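Local coordinates for protein AT-less polyketide synthase (PDB 4TKT) that probably catalyses the decarboxylative Claisen condensation that extends the growing chain in isomigrastatin biosynthesis, as a ketosynthase domain of the acyltransferase-less polyketide synthase MgsF, at residues 464-469 with 603-608; 79-84 with 170-175; 577-580 with 586-589. One frame throughout, in Å; residues are numbered along the deposited sequence.

How the interactions relate
The three contacts run in a chain from the ketosynthase body into its linker domain. Interaction 1 is the middle member. Its Tyr605 and Phe607 rings pack on the Phe80 ring of interaction 2, with Tyr605 CE1 3.7 Å from Phe80 CD1, and Phe607 also reaches Phe81. At its other end, Leu464 O of interaction 1 lies 3.8 Å from Trp579 CH2 of interaction 3. Interactions 2 and 3 do not meet: their centres are about 25 Å apart and their nearest atoms about 13 Å. In sequence, interaction 3 is nested within the loop that interaction 1 closes, whereas interaction 2 is complete before either begins.

Interaction 1. Residues 464-469 with 603-608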
loop_
_atom_site.group_PDB
_atom_site.type_symbol
_atom_site.label_atom_id
_atom_site.label_comp_id
_atom_site.label_asym_id
_atom_site.label_seq_id
_atom_site.Cartn_x
_atom_site.Cartn_y
_atom_site.Cartn_z
ATOM N N LEU A 464 14.774 -14.434 13.908
ATOM C CA LEU A 464 14.475 -13.006 13.948
ATOM C C LEU A 464 15.759 -12.181 13.930
ATOM O O LEU A 464 16.695 -12.470 14.673
ATOM C CB LEU A 464 13.658 -12.679 15.198
ATOM C CG LEU A 464 12.495 -11.699 15.085
ATOM C CD1 LEU A 464 11.512 -12.158 14.021
ATOM C CD2 LEU A 464 11.802 -11.565 16.430
ATOM N N SER A 465 15.810 -11.155 13.085
ATOM C CA SER A 465 16.987 -10.288 13.033
ATOM C C SER A 465 16.637 -8.823 12.775
ATOM O O SER A 465 15.594 -8.511 12.203
ATOM C CB SER A 465 17.967 -10.784 11.966
ATOM O OG SER A 465 17.343 -10.892 10.699
ATOM N N ALA A 466 17.522 -7.927 13.201
ATOM C CA ALA A 466 17.328 -6.495 13.004
ATOM C C ALA A 466 18.668 -5.764 13.003
ATOM O O ALA A 466 19.720 -6.386 13.140
ATOM C CB ALA A 466 16.410 -5.927 14.073
ATOM N N PHE A 467 18.618 -4.444 12.860
ATOM C CA PHE A 467 19.820 -3.632 12.692
ATOM C C PHE A 467 20.693 -3.617 13.943
ATOM O O PHE A 467 21.913 -3.756 13.854
ATOM C CB PHE A 467 19.441 -2.200 12.307
ATOM C CG PHE A 467 20.574 -1.409 11.717
ATOM C CD1 PHE A 467 20.863 -1.494 10.364
ATOM C CD2 PHE A 467 21.342 -0.571 12.513
ATOM C CE1 PHE A 467 21.902 -0.764 9.814
ATOM C CE2 PHE A 467 22.384 0.163 11.970
ATOM C CZ PHE A 467 22.664 0.066 10.619
ATOM N N ASP A 468 20.068 -3.434 15.102
ATOM C CA ASP A 468 20.787 -3.484 16.372
ATOM C C ASP A 468 19.986 -4.244 17.421
ATOM O O ASP A 468 18.919 -4.782 17.124
ATOM C CB ASP A 468 21.120 -2.072 16.870
ATOM C CG ASP A 468 19.902 -1.160 16.933
ATOM O OD1 ASP A 468 18.796 -1.641 17.261
ATOM O OD2 ASP A 468 20.056 0.051 16.659
ATOM N N GLU A 469 20.500 -4.279 18.646
ATOM C CA GLU A 469 19.869 -5.036 19.720
ATOM C C GLU A 469 18.489 -4.493 20.074
ATOM O O GLU A 469 17.553 -5.261 20.294
ATOM C CB GLU A 469 20.761 -5.044 20.963
ATOM C CG GLU A 469 20.110 -5.678 22.183
ATOM C CD GLU A 469 21.070 -5.842 23.342
ATOM O OE1 GLU A 469 22.289 -5.667 23.134
ATOM O OE2 GLU A 469 20.605 -6.149 24.461
ATOM N N PRO A 603 4.259 -9.235 11.161
ATOM C CA PRO A 603 4.658 -7.837 11.363
ATOM C C PRO A 603 5.944 -7.470 10.629
ATOM O O PRO A 603 6.882 -8.270 10.579
ATOM C CB PRO A 603 4.856 -7.749 12.878
ATOM C CG PRO A 603 3.926 -8.767 13.425
ATOM C CD PRO A 603 3.914 -9.897 12.433
ATOM N N GLY A 604 5.972 -6.268 10.060
ATOM C CA GLY A 604 7.130 -5.786 9.332
ATOM C C GLY A 604 8.204 -5.235 10.249
ATOM O O GLY A 604 8.000 -5.130 11.457
ATOM N N TYR A 605 9.350 -4.884 9.671
ATOM C CA TYR A 605 10.468 -4.342 10.437
ATOM C C TYR A 605 10.072 -3.066 11.174
ATOM O O TYR A 605 9.416 -2.194 10.607
ATOM C CB TYR A 605 11.664 -4.066 9.520
ATOM C CG TYR A 605 12.904 -3.607 10.257
ATOM C CD1 TYR A 605 13.128 -2.260 10.512
ATOM C CD2 TYR A 605 13.850 -4.523 10.701
ATOM C CE1 TYR A 605 14.256 -1.841 11.188
ATOM C CE2 TYR A 605 14.981 -4.111 11.375
ATOM C CZ TYR A 605 15.178 -2.771 11.617
ATOM O OH TYR A 605 16.302 -2.351 12.291
ATOM N N PRO A 606 10.476 -2.956 12.448
ATOM C CA PRO A 606 10.206 -1.777 13.276
ATOM C C PRO A 606 11.220 -0.662 13.033
ATOM O O PRO A 606 12.212 -0.562 13.758
ATOM C CB PRO A 606 10.324 -2.323 14.696
ATOM C CG PRO A 606 11.349 -3.410 14.576
ATOM C CD PRO A 606 11.185 -4.008 13.200
ATOM N N PHE A 607 10.969 0.165 12.023
ATOM C CA PHE A 607 11.907 1.217 11.652
ATOM C C PHE A 607 12.156 2.186 12.799
ATOM O O PHE A 607 11.249 2.493 13.576
ATOM C CB PHE A 607 11.400 1.987 10.425
ATOM C CG PHE A 607 11.301 1.151 9.182
ATOM C CD1 PHE A 607 12.443 0.693 8.548
ATOM C CD2 PHE A 607 10.067 0.828 8.645
ATOM C CE1 PHE A 607 12.355 -0.077 7.408
ATOM C CE2 PHE A 607 9.972 0.059 7.504
ATOM C CZ PHE A 607 11.116 -0.394 6.884
ATOM N N ALA A 608 13.397 2.649 12.907
ATOM C CA ALA A 608 13.740 3.717 13.835
ATOM C C ALA A 608 12.954 4.975 13.466
ATOM O O ALA A 608 12.826 5.311 12.287
ATOM C CB ALA A 608 15.236 3.984 13.813
#
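Ala466 and Phe467 meet the ring of Tyr605 where strand 460-466, an edge strand of the three-stranded antiparallel sheet in the linker domain, gives way to a loop. Leu464 and Ser465 lead up to the contact: the backbone of Leu464 pairs with Phe511 on the central strand, and Ser465 turns its CB away from 603-608. Ala466, whose backbone pairs with Ala509, points its methyl at the loop. Its CB sits 3.6 Å from Tyr605 CE2 in an oblique approach to the ring, while its CA lies at the ring edge, 3.7 Å from the same carbon.

Phe467 supplies the polar part of the contact. Its backbone N donates to Tyr605 OH across 3.2 Å, with an N-H...O angle of 153°, and this N lies at the edge of the tyrosine ring, close to its plane. Phe467 CB also comes to 3.1 Å from Tyr605 OH, but with CG anti to the backbone N (chi1 -163°) the phenyl ring is carried away from the tyrosine and toward Leu79. Asp468 then N-caps helix 469-482 by accepting from Arg471 N, and Arg471 NH1 in turn binds Pro606 O.

On the opposing loop, a chi1 of -175° swings the Tyr605 ring out from its own amide and across to the strand end. Its backbone N bonds Glu107 of the ketosynthase helix 93-109, while Ala608 N bonds Asp77. The returning chain thus bridges linker domain and ketosynthase, consistent with the linkers that wrap back over the ketosynthase in modular synthases. Pro606 shapes the turn behind the ring as the centre of an inverse gamma turn, closed by a weak bond from Phe607 N to Tyr605 O, and its CD lies 3.4 Å above one face of the Tyr605 ring.

Interaction 2. Residues 79-84 with 170-175; sequences LFFGIS and SYFLDA
Phe172, in the last turn of helix 163-173, presents its ring to Phe81 and Phe80 in the loop between strand 75-76 and helix 85-89, both parts of the thiolase-like ketosynthase domain. From CB, which points toward the loop, a chi1 of 169° extends the ring from the helix with one face turned to Phe81. CG already lies 4.0 Å from Phe81 CD1. CD1 and CD2 of Phe172 also border that atom, CD1 at 3.7 Å from Phe81 CD1. Further out, CE1 is 3.6 Å from Phe81 CD1 and skirts Phe81 CA, while CE2 lies 3.9 Å from Phe81 CE1. The tip, CZ, faces Phe81 CD1 and reaches Phe80 CE2 at 4.1 Å.

Phe81 CD1 sits over the centre of the Phe172 ring, 3.5 Å above its plane, so all six ring carbons gather around that one atom. This is a T-shaped stack with Phe81 as the edge, the centroids 4.9 Å apart and the planes at 65°. Within the loop, Phe80 CD2 likewise stands over the centre of the Phe81 ring. Phe76 also packs on Phe81, its ring nearly parallel to it, and Leu99 of helix 93-109 touches Phe172.

Across the two segments the contact is wholly apolar. The weakly positive C-H edge of Phe81 meets the electron-rich face of Phe172, which probably contributes to the tilt between the rings.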
loop_
_atom_site.group_PDB
_atom_site.type_symbol
_atom_site.label_atom_id
_atom_site.label_comp_id
_atom_site.label_asym_id
_atom_site.label_seq_id
_atom_site.Cartn_x
_atom_site.Cartn_y
_atom_site.Cartn_z
ATOM N N LEU A 79 19.983 4.884 8.299
ATOM C CA LEU A 79 21.043 3.884 8.422
ATOM C C LEU A 79 20.588 2.530 7.893
ATOM O O LEU A 79 21.379 1.772 7.330
ATOM C CB LEU A 79 21.495 3.756 9.876
ATOM C CG LEU A 79 22.774 4.501 10.261
ATOM C CD1 LEU A 79 22.827 5.871 9.613
ATOM C CD2 LEU A 79 22.865 4.629 11.769
ATOM N N PHE A 80 19.307 2.237 8.076
ATOM C CA PHE A 80 18.726 1.004 7.571
ATOM C C PHE A 80 18.859 0.926 6.052
ATOM O O PHE A 80 19.099 -0.146 5.497
ATOM C CB PHE A 80 17.257 0.904 7.987
ATOM C CG PHE A 80 16.586 -0.365 7.555
ATOM C CD1 PHE A 80 16.594 -1.480 8.373
ATOM C CD2 PHE A 80 15.937 -0.443 6.334
ATOM C CE1 PHE A 80 15.974 -2.648 7.982
ATOM C CE2 PHE A 80 15.317 -1.610 5.934
ATOM C CZ PHE A 80 15.335 -2.714 6.759
ATOM N N PHE A 81 18.717 2.070 5.386
ATOM C CA PHE A 81 18.732 2.117 3.927
ATOM C C PHE A 81 20.074 2.565 3.356
ATOM O O PHE A 81 20.183 2.841 2.162
ATOM C CB PHE A 81 17.624 3.043 3.416
ATOM C CG PHE A 81 16.243 2.580 3.767
ATOM C CD1 PHE A 81 15.624 1.589 3.026
ATOM C CD2 PHE A 81 15.566 3.133 4.840
ATOM C CE1 PHE A 81 14.353 1.157 3.348
ATOM C CE2 PHE A 81 14.294 2.703 5.170
ATOM C CZ PHE A 81 13.685 1.715 4.422
ATOM N N GLY A 82 21.090 2.637 4.207
ATOM C CA GLY A 82 22.415 3.030 3.766
ATOM C C GLY A 82 22.459 4.468 3.289
ATOM O O GLY A 82 23.255 4.826 2.422
ATOM N N ILE A 83 21.589 5.294 3.857
ATOM C CA ILE A 83 21.559 6.714 3.539
ATOM C C ILE A 83 22.122 7.510 4.706
ATOM O O ILE A 83 21.788 7.245 5.858
ATOM C CB ILE A 83 20.130 7.188 3.224
ATOM C CG1 ILE A 83 19.603 6.484 1.972
ATOM C CG2 ILE A 83 20.086 8.696 3.050
ATOM C CD1 ILE A 83 18.133 6.744 1.694
ATOM N N SER A 84 22.987 8.475 4.413
ATOM C CA SER A 84 23.566 9.300 5.465
ATOM C C SER A 84 22.484 10.166 6.095
ATOM O O SER A 84 21.634 10.710 5.391
ATOM C CB SER A 84 24.696 10.176 4.922
ATOM O OG SER A 84 24.186 11.324 4.272
ATOM N N SER A 170 14.600 1.155 -6.354
ATOM C CA SER A 170 15.341 0.280 -7.260
ATOM C C SER A 170 16.790 0.133 -6.818
ATOM O O SER A 170 17.343 -0.967 -6.822
ATOM C CB SER A 170 15.287 0.817 -8.690
ATOM O OG SER A 170 13.953 0.884 -9.158
ATOM N N TYR A 171 17.396 1.253 -6.440
ATOM C CA TYR A 171 18.770 1.259 -5.959
ATOM C C TYR A 171 18.901 0.409 -4.697
ATOM O O TYR A 171 19.803 -0.423 -4.583
ATOM C CB TYR A 171 19.233 2.691 -5.689
ATOM C CG TYR A 171 20.654 2.792 -5.185
ATOM C CD1 TYR A 171 21.729 2.644 -6.052
ATOM C CD2 TYR A 171 20.921 3.037 -3.846
ATOM C CE1 TYR A 171 23.031 2.734 -5.599
ATOM C CE2 TYR A 171 22.221 3.131 -3.381
ATOM C CZ TYR A 171 23.271 2.978 -4.264
ATOM O OH TYR A 171 24.566 3.069 -3.814
ATOM N N PHE A 172 17.982 0.611 -3.760
ATOM C CA PHE A 172 18.010 -0.098 -2.489
ATOM C C PHE A 172 17.781 -1.596 -2.659
ATOM O O PHE A 172 18.450 -2.410 -2.022
ATOM C CB PHE A 172 16.961 0.481 -1.540
ATOM C CG PHE A 172 16.731 -0.354 -0.316
ATOM C CD1 PHE A 172 17.695 -0.431 0.675
ATOM C CD2 PHE A 172 15.553 -1.062 -0.157
ATOM C CE1 PHE A 172 17.489 -1.203 1.804
ATOM C CE2 PHE A 172 15.338 -1.834 0.970
ATOM C CZ PHE A 172 16.307 -1.904 1.953
ATOM N N LEU A 173 16.832 -1.949 -3.519
ATOM C CA LEU A 173 16.473 -3.344 -3.752
ATOM C C LEU A 173 17.467 -4.059 -4.653
ATOM O O LEU A 173 17.357 -5.269 -4.858
ATOM C CB LEU A 173 15.082 -3.439 -4.381
ATOM C CG LEU A 173 13.873 -3.012 -3.555
ATOM C CD1 LEU A 173 12.603 -3.208 -4.365
ATOM C CD2 LEU A 173 13.820 -3.808 -2.268
ATOM N N ASP A 174 18.426 -3.306 -5.189
ATOM C CA ASP A 174 19.289 -3.794 -6.259
ATOM C C ASP A 174 18.419 -4.360 -7.381
ATOM O O ASP A 174 18.654 -5.463 -7.871
ATOM C CB ASP A 174 20.274 -4.846 -5.744
ATOM C CG ASP A 174 21.372 -5.160 -6.745
ATOM O OD1 ASP A 174 21.582 -4.352 -7.675
ATOM O OD2 ASP A 174 22.025 -6.215 -6.601
ATOM N N ALA A 175 17.401 -3.597 -7.765
ATOM C CA ALA A 175 16.480 -4.009 -8.818
ATOM C C ALA A 175 17.003 -3.597 -10.189
ATOM O O ALA A 175 17.560 -2.511 -10.347
ATOM C CB ALA A 175 15.104 -3.417 -8.576
#

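Interaction 3. Residues 577-580 with 586-589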
loop_
_atom_site.group_PDB
_atom_site.type_symbol
_atom_site.label_atom_id
_atom_site.label_comp_id
_atom_site.label_asym_id
_atom_site.label_seq_id
_atom_site.Cartn_x
_atom_site.Cartn_y
_atom_site.Cartn_z
ATOM N N GLU A 577 22.065 -22.014 16.605
ATOM C CA GLU A 577 23.053 -21.312 17.408
ATOM C C GLU A 577 24.136 -20.722 16.514
ATOM O O GLU A 577 24.567 -19.586 16.712
ATOM C CB GLU A 577 23.663 -22.247 18.451
ATOM C CG GLU A 577 24.518 -21.537 19.487
ATOM C CD GLU A 577 24.846 -22.415 20.679
ATOM O OE1 GLU A 577 24.559 -23.630 20.625
ATOM O OE2 GLU A 577 25.386 -21.887 21.674
ATOM N N ALA A 578 24.559 -21.497 15.520
ATOM C CA ALA A 578 25.587 -21.057 14.585
ATOM C C ALA A 578 25.104 -19.858 13.784
ATOM O O ALA A 578 25.851 -18.905 13.568
ATOM C CB ALA A 578 25.979 -22.189 13.654
ATOM N N TRP A 579 23.849 -19.913 13.350
ATOM C CA TRP A 579 23.253 -18.824 12.589
ATOM C C TRP A 579 23.208 -17.546 13.419
ATOM O O TRP A 579 23.558 -16.471 12.939
ATOM C CB TRP A 579 21.846 -19.200 12.120
ATOM C CG TRP A 579 21.152 -18.084 11.401
ATOM C CD1 TRP A 579 21.212 -17.806 10.065
ATOM C CD2 TRP A 579 20.301 -17.090 11.981
ATOM N NE1 TRP A 579 20.447 -16.701 9.778
ATOM C CE2 TRP A 579 19.878 -16.242 10.936
ATOM C CE3 TRP A 579 19.853 -16.835 13.281
ATOM C CZ2 TRP A 579 19.030 -15.159 11.153
ATOM C CZ3 TRP A 579 19.011 -15.758 13.493
ATOM C CH2 TRP A 579 18.609 -14.933 12.435
ATOM N N THR A 580 22.780 -17.679 14.669
ATOM C CA THR A 580 22.723 -16.554 15.593
ATOM C C THR A 580 24.104 -15.926 15.768
ATOM O O THR A 580 24.230 -14.714 15.939
ATOM C CB THR A 580 22.171 -16.991 16.961
ATOM O OG1 THR A 580 20.889 -17.602 16.777
ATOM C CG2 THR A 580 22.029 -15.803 17.897
ATOM N N ASP A 586 21.416 -20.961 4.169
ATOM C CA ASP A 586 20.430 -21.078 3.102
ATOM C C ASP A 586 19.262 -21.935 3.579
ATOM O O ASP A 586 19.247 -23.150 3.381
ATOM C CB ASP A 586 21.061 -21.675 1.843
ATOM C CG ASP A 586 20.149 -21.590 0.634
ATOM O OD1 ASP A 586 19.343 -20.638 0.554
ATOM O OD2 ASP A 586 20.239 -22.476 -0.240
ATOM N N TRP A 587 18.282 -21.286 4.201
ATOM C CA TRP A 587 17.192 -21.976 4.888
ATOM C C TRP A 587 16.315 -22.826 3.975
ATOM O O TRP A 587 15.586 -23.701 4.447
ATOM C CB TRP A 587 16.315 -20.961 5.620
ATOM C CG TRP A 587 17.025 -20.258 6.721
ATOM C CD1 TRP A 587 17.536 -18.994 6.692
ATOM C CD2 TRP A 587 17.310 -20.777 8.022
ATOM N NE1 TRP A 587 18.121 -18.694 7.898
ATOM C CE2 TRP A 587 17.996 -19.773 8.732
ATOM C CE3 TRP A 587 17.049 -21.995 8.658
ATOM C CZ2 TRP A 587 18.426 -19.947 10.045
ATOM C CZ3 TRP A 587 17.477 -22.168 9.960
ATOM C CH2 TRP A 587 18.158 -21.149 10.640
ATOM N N ALA A 588 16.382 -22.564 2.674
ATOM C CA ALA A 588 15.582 -23.303 1.707
ATOM C C ALA A 588 15.907 -24.794 1.742
ATOM O O ALA A 588 15.049 -25.629 1.458
ATOM C CB ALA A 588 15.796 -22.745 0.306
ATOM N N ARG A 589 17.146 -25.118 2.103
ATOM C CA ARG A 589 17.608 -26.504 2.125
ATOM C C ARG A 589 16.828 -27.351 3.126
ATOM O O ARG A 589 16.754 -28.572 2.991
ATOM C CB ARG A 589 19.103 -26.560 2.445
#
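Trp579 and Trp587 carry this contact between them, as an edge-to-face indole pair. The six-membered ring of Trp587 turns its edge to the five-membered ring of Trp579, with centroids 5.0 Å apart and planes at 65°. The leading atom is Trp587 CZ2, which stands 3.5 Å above the Trp579 plane, offset toward the rim, and 3.5 Å from Trp579 CD1. CG of Trp579 is almost as near, at 3.6 Å from Trp587 CZ2. The indole nitrogens also draw close, Trp579 NE1 lying 3.6 Å from Trp587 NE1. The two side chains cross at about a right angle, the Trp579 chi1 of 177° laying its indole so that a face meets Trp587.

Polar interactions hold each partner separately. The indole of Trp579 engages Arg510 in a cation-pi contact, and Arg510 NH1 also bonds Trp579 O, so one guanidinium holds both ring and backbone. Trp587 rides on a 3-10 turn in which Arg589 N bonds Asp586 O at 3.1 Å.

Helix 573-580 and the 3-10 segment are thereby joined across the short connection that separates them. Both indoles touch Val463 of edge strand 460-466, and Trp579 also packs on Ala512 of the central strand 509-515. Glu577 and Thr580 reach Tyr539 of the third strand, so this end of the helix lies against all three strands of the linker-domain sheet.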